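Local coordinates for ankyrin repeat family protein (Enterococcus faecalis, PDB 3HRA), which is of unknown function but stacks paired helices into an ankyrin-repeat array, a scaffold that in other proteins commonly serves protein-protein recognition, at residues His48-Glu53 with Arg84-Ala89. Residues are numbered along the deposited sequence; the frame is centred on the assembly and turned at random.
Sequences HNNDIE and RTEILA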
ATOM      1  N   HIS A  48      -2.995   8.476  -6.515  1.00  6.01           N
ATOM      2  CA  HIS A  48      -1.701   8.858  -7.076  1.00  6.58           C
ATOM      3  C   HIS A  48      -1.371  10.321  -6.761  1.00  5.77           C
ATOM      4  O   HIS A  48      -0.248  10.639  -6.384  1.00 11.43           O
ATOM      5  CB  HIS A  48      -1.681   8.619  -8.598  1.00  6.81           C
ATOM      6  CG  HIS A  48      -1.462   7.183  -8.986  1.00 10.60           C
ATOM      7  ND1 HIS A  48      -2.401   6.196  -8.757  1.00 10.20           N
ATOM      8  CD2 HIS A  48      -0.415   6.567  -9.584  1.00 13.25           C
ATOM      9  CE1 HIS A  48      -1.942   5.038  -9.198  1.00 10.70           C
ATOM     10  NE2 HIS A  48      -0.736   5.235  -9.702  1.00 15.22           N
ATOM     11  N   ASN A  49      -2.367  11.197  -6.886  1.00  5.92           N
ATOM     12  CA  ASN A  49      -2.210  12.630  -6.629  1.00  3.54           C
ATOM     13  C   ASN A  49      -2.224  13.018  -5.140  1.00  6.80           C
ATOM     14  O   ASN A  49      -1.886  14.156  -4.778  1.00 11.54           O
ATOM     15  CB  ASN A  49      -3.326  13.413  -7.324  1.00  6.83           C
ATOM     16  CG  ASN A  49      -3.089  13.586  -8.811  1.00  6.78           C
ATOM     17  OD1 ASN A  49      -1.958  13.714  -9.260  1.00 14.00           O
ATOM     18  ND2 ASN A  49      -4.169  13.604  -9.581  1.00  6.82           N
ATOM     19  N   ASN A  50      -2.613  12.068  -4.295  1.00  5.02           N
ATOM     20  CA  ASN A  50      -2.934  12.331  -2.881  1.00  6.57           C
ATOM     21  C   ASN A  50      -3.964  13.449  -2.702  1.00  7.70           C
ATOM     22  O   ASN A  50      -3.838  14.298  -1.816  1.00  8.51           O
ATOM     23  CB  ASN A  50      -1.693  12.574  -2.010  1.00  8.00           C
ATOM     24  CG  ASN A  50      -1.968  12.333  -0.530  1.00  7.37           C
ATOM     25  OD1 ASN A  50      -2.837  11.541  -0.166  1.00  9.66           O
ATOM     26  ND2 ASN A  50      -1.218  13.021   0.334  1.00 15.90           N
ATOM     27  N   ASP A  51      -5.000  13.413  -3.541  1.00  7.43           N
ATOM     28  CA  ASP A  51      -6.143  14.294  -3.381  1.00  8.69           C
ATOM     29  C   ASP A  51      -7.127  13.620  -2.430  1.00  6.62           C
ATOM     30  O   ASP A  51      -8.009  12.856  -2.842  1.00  5.59           O
ATOM     31  CB  ASP A  51      -6.780  14.628  -4.733  1.00  5.74           C
ATOM     32  CG  ASP A  51      -5.970  15.644  -5.528  1.00 10.96           C
ATOM     33  OD1 ASP A  51      -5.138  16.389  -4.950  1.00 14.30           O
ATOM     34  OD2 ASP A  51      -6.164  15.707  -6.747  1.00 10.76           O
ATOM     35  N   ILE A  52      -6.951  13.915  -1.147  1.00  7.89           N
ATOM     36  CA  ILE A  52      -7.639  13.187  -0.095  1.00  7.04           C
ATOM     37  C   ILE A  52      -9.169  13.373  -0.155  1.00  9.02           C
ATOM     38  O   ILE A  52      -9.931  12.415  -0.006  1.00  6.43           O
ATOM     39  CB  ILE A  52      -7.081  13.607   1.284  1.00  8.89           C
ATOM     40  CG1 ILE A  52      -5.605  13.200   1.393  1.00  8.74           C
ATOM     41  CG2 ILE A  52      -7.872  12.980   2.391  1.00  7.91           C
ATOM     42  CD1 ILE A  52      -4.866  13.769   2.633  1.00  9.10           C
ATOM     43  N   GLU A  53      -9.619  14.602  -0.355  1.00  9.18           N
ATOM     44  CA  GLU A  53     -11.053  14.858  -0.332  1.00  5.46           C
ATOM     45  C   GLU A  53     -11.744  14.214  -1.537  1.00  8.18           C
ATOM     46  O   GLU A  53     -12.838  13.661  -1.411  1.00  7.50           O
ATOM     47  CB  GLU A  53     -11.339  16.365  -0.259  1.00 11.85           C
ATOM     48  CG  GLU A  53     -12.829  16.717  -0.186  1.00 16.23           C
ATOM     49  CD  GLU A  53     -13.526  16.168   1.063  1.00 19.56           C
ATOM     50  OE1 GLU A  53     -14.773  16.289   1.137  1.00 22.56           O
ATOM     51  OE2 GLU A  53     -12.837  15.630   1.973  1.00 24.00           O
ATOM     52  N   ARG A  84       0.233   7.006   1.382  1.00  6.99           N
ATOM     53  CA  ARG A  84      -0.969   7.853   1.416  1.00  5.01           C
ATOM     54  C   ARG A  84      -1.780   7.481   2.642  1.00  4.90           C
ATOM     55  O   ARG A  84      -2.820   6.836   2.550  1.00  8.39           O
ATOM     56  CB  ARG A  84      -1.810   7.640   0.152  1.00  6.91           C
ATOM     57  CG  ARG A  84      -1.024   7.732  -1.156  1.00 10.71           C
ATOM     58  CD  ARG A  84      -0.652   9.168  -1.500  1.00 10.08           C
ATOM     59  NE  ARG A  84      -0.126   9.282  -2.869  1.00  9.03           N
ATOM     60  CZ  ARG A  84       1.160   9.376  -3.185  1.00 12.29           C
ATOM     61  NH1 ARG A  84       2.088   9.361  -2.233  1.00 13.83           N
ATOM     62  NH2 ARG A  84       1.524   9.478  -4.460  1.00 14.60           N
ATOM     63  N   THR A  85      -1.307   7.920   3.799  1.00  7.35           N
ATOM     64  CA  THR A  85      -1.825   7.460   5.084  1.00  6.11           C
ATOM     65  C   THR A  85      -3.283   7.810   5.354  1.00  7.55           C
ATOM     66  O   THR A  85      -4.049   6.968   5.810  1.00  7.35           O
ATOM     67  CB  THR A  85      -0.962   8.028   6.216  1.00  8.98           C
ATOM     68  OG1 THR A  85       0.415   7.829   5.882  1.00 12.34           O
ATOM     69  CG2 THR A  85      -1.283   7.337   7.546  1.00 14.34           C
ATOM     70  N   GLU A  86      -3.644   9.065   5.117  1.00  6.44           N
ATOM     71  CA  GLU A  86      -5.013   9.529   5.321  1.00  7.96           C
ATOM     72  C   GLU A  86      -6.001   8.738   4.459  1.00  6.28           C
ATOM     73  O   GLU A  86      -7.051   8.311   4.938  1.00  8.78           O
ATOM     74  CB  GLU A  86      -5.087  11.027   5.004  1.00  8.01           C
ATOM     75  CG  GLU A  86      -4.087  11.853   5.850  1.00 13.51           C
ATOM     76  CD  GLU A  86      -2.726  12.197   5.156  1.00 20.73           C
ATOM     77  OE1 GLU A  86      -2.136  11.410   4.334  1.00 12.17           O
ATOM     78  OE2 GLU A  86      -2.223  13.303   5.480  1.00 23.71           O
ATOM     79  N   ILE A  87      -5.663   8.553   3.182  1.00  6.51           N
ATOM     80  CA  ILE A  87      -6.536   7.800   2.288  1.00  3.82           C
ATOM     81  C   ILE A  87      -6.636   6.333   2.713  1.00  5.22           C
ATOM     82  O   ILE A  87      -7.721   5.768   2.723  1.00  4.32           O
ATOM     83  CB  ILE A  87      -6.093   7.925   0.816  1.00  6.38           C
ATOM     84  CG1 ILE A  87      -6.264   9.369   0.344  1.00  4.79           C
ATOM     85  CG2 ILE A  87      -6.887   6.968  -0.073  1.00 10.27           C
ATOM     86  CD1 ILE A  87      -5.658   9.625  -1.043  1.00  6.90           C
ATOM     87  N   LEU A  88      -5.501   5.737   3.100  1.00  5.84           N
ATOM     88  CA  LEU A  88      -5.460   4.355   3.567  1.00  7.64           C
ATOM     89  C   LEU A  88      -6.320   4.162   4.806  1.00  4.21           C
ATOM     90  O   LEU A  88      -7.096   3.207   4.886  1.00  5.32           O
ATOM     91  CB  LEU A  88      -4.022   3.920   3.868  1.00  7.54           C
ATOM     92  CG  LEU A  88      -3.865   2.485   4.359  1.00  7.89           C
ATOM     93  CD1 LEU A  88      -4.405   1.496   3.326  1.00 10.89           C
ATOM     94  CD2 LEU A  88      -2.390   2.197   4.680  1.00 10.24           C
ATOM     95  N   ALA A  89      -6.166   5.056   5.776  1.00  7.32           N
ATOM     96  CA  ALA A  89      -7.002   5.005   6.973  1.00  9.47           C
ATOM     97  C   ALA A  89      -8.499   5.028   6.615  1.00  9.33           C
ATOM     98  O   ALA A  89      -9.306   4.288   7.198  1.00  9.96           O
ATOM     99  CB  ALA A  89      -6.648   6.151   7.910  1.00  9.54           C
TER
HETATM  100  O   HOH W   1      -3.401  10.115   2.119  1.00 10.39           O
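Arg84 reaches from the N-cap position of helix 85-94 to the C-terminal end of helix 42-49, joining the inter-helix turns of neighbouring helix pairs in the ankyrin stack. Its NH2 donates to the carbonyl O of His48 at 2.9 Å, a moderately bent bond (N-H...O 144°) that meets the guanidinium near its edge. NE binds the carbonyl of Val47, so two successive carbonyls of the last helical turn fix the group's rotation. Arginine suits this place: it is long enough to reach from one helix pair to the next, and its charge probably interacts favourably with the negative end of the helix dipole.

The chain leaves that helix through a Schellman motif at Asn50, whose positive phi asparagine tolerates better than most residues. Its CG stands anti to the backbone N (chi1 -159°), which sets CG beside Arg84 CD; the amide OD1 lies 3.5 Å from that same CD. OD1 is also 3.5 Å from Ile87 CD1 as the two side chains slide past each other in opposite directions. Ile87, buried, and Ile52 form the apolar contact between the segments; their branched chains cross obliquely, and CG1 of one meets CG1 of the other at 4.0 Å.

Outward, the packing gives way to water and charge. In exposed Glu86 a chi2 of 97° bends CD round to sit near the Ile52 CD1 methyl, and the chain lies against that methyl from CB, 3.6 Å from Ile52 CD1, to the carboxylate. No direct bond links Glu86 to Asn50; one water bridges them, donating to Asn50 OD1 and to Glu86 OE1, and accepting from the first-turn backbone N of Ile87 at 2.9 Å.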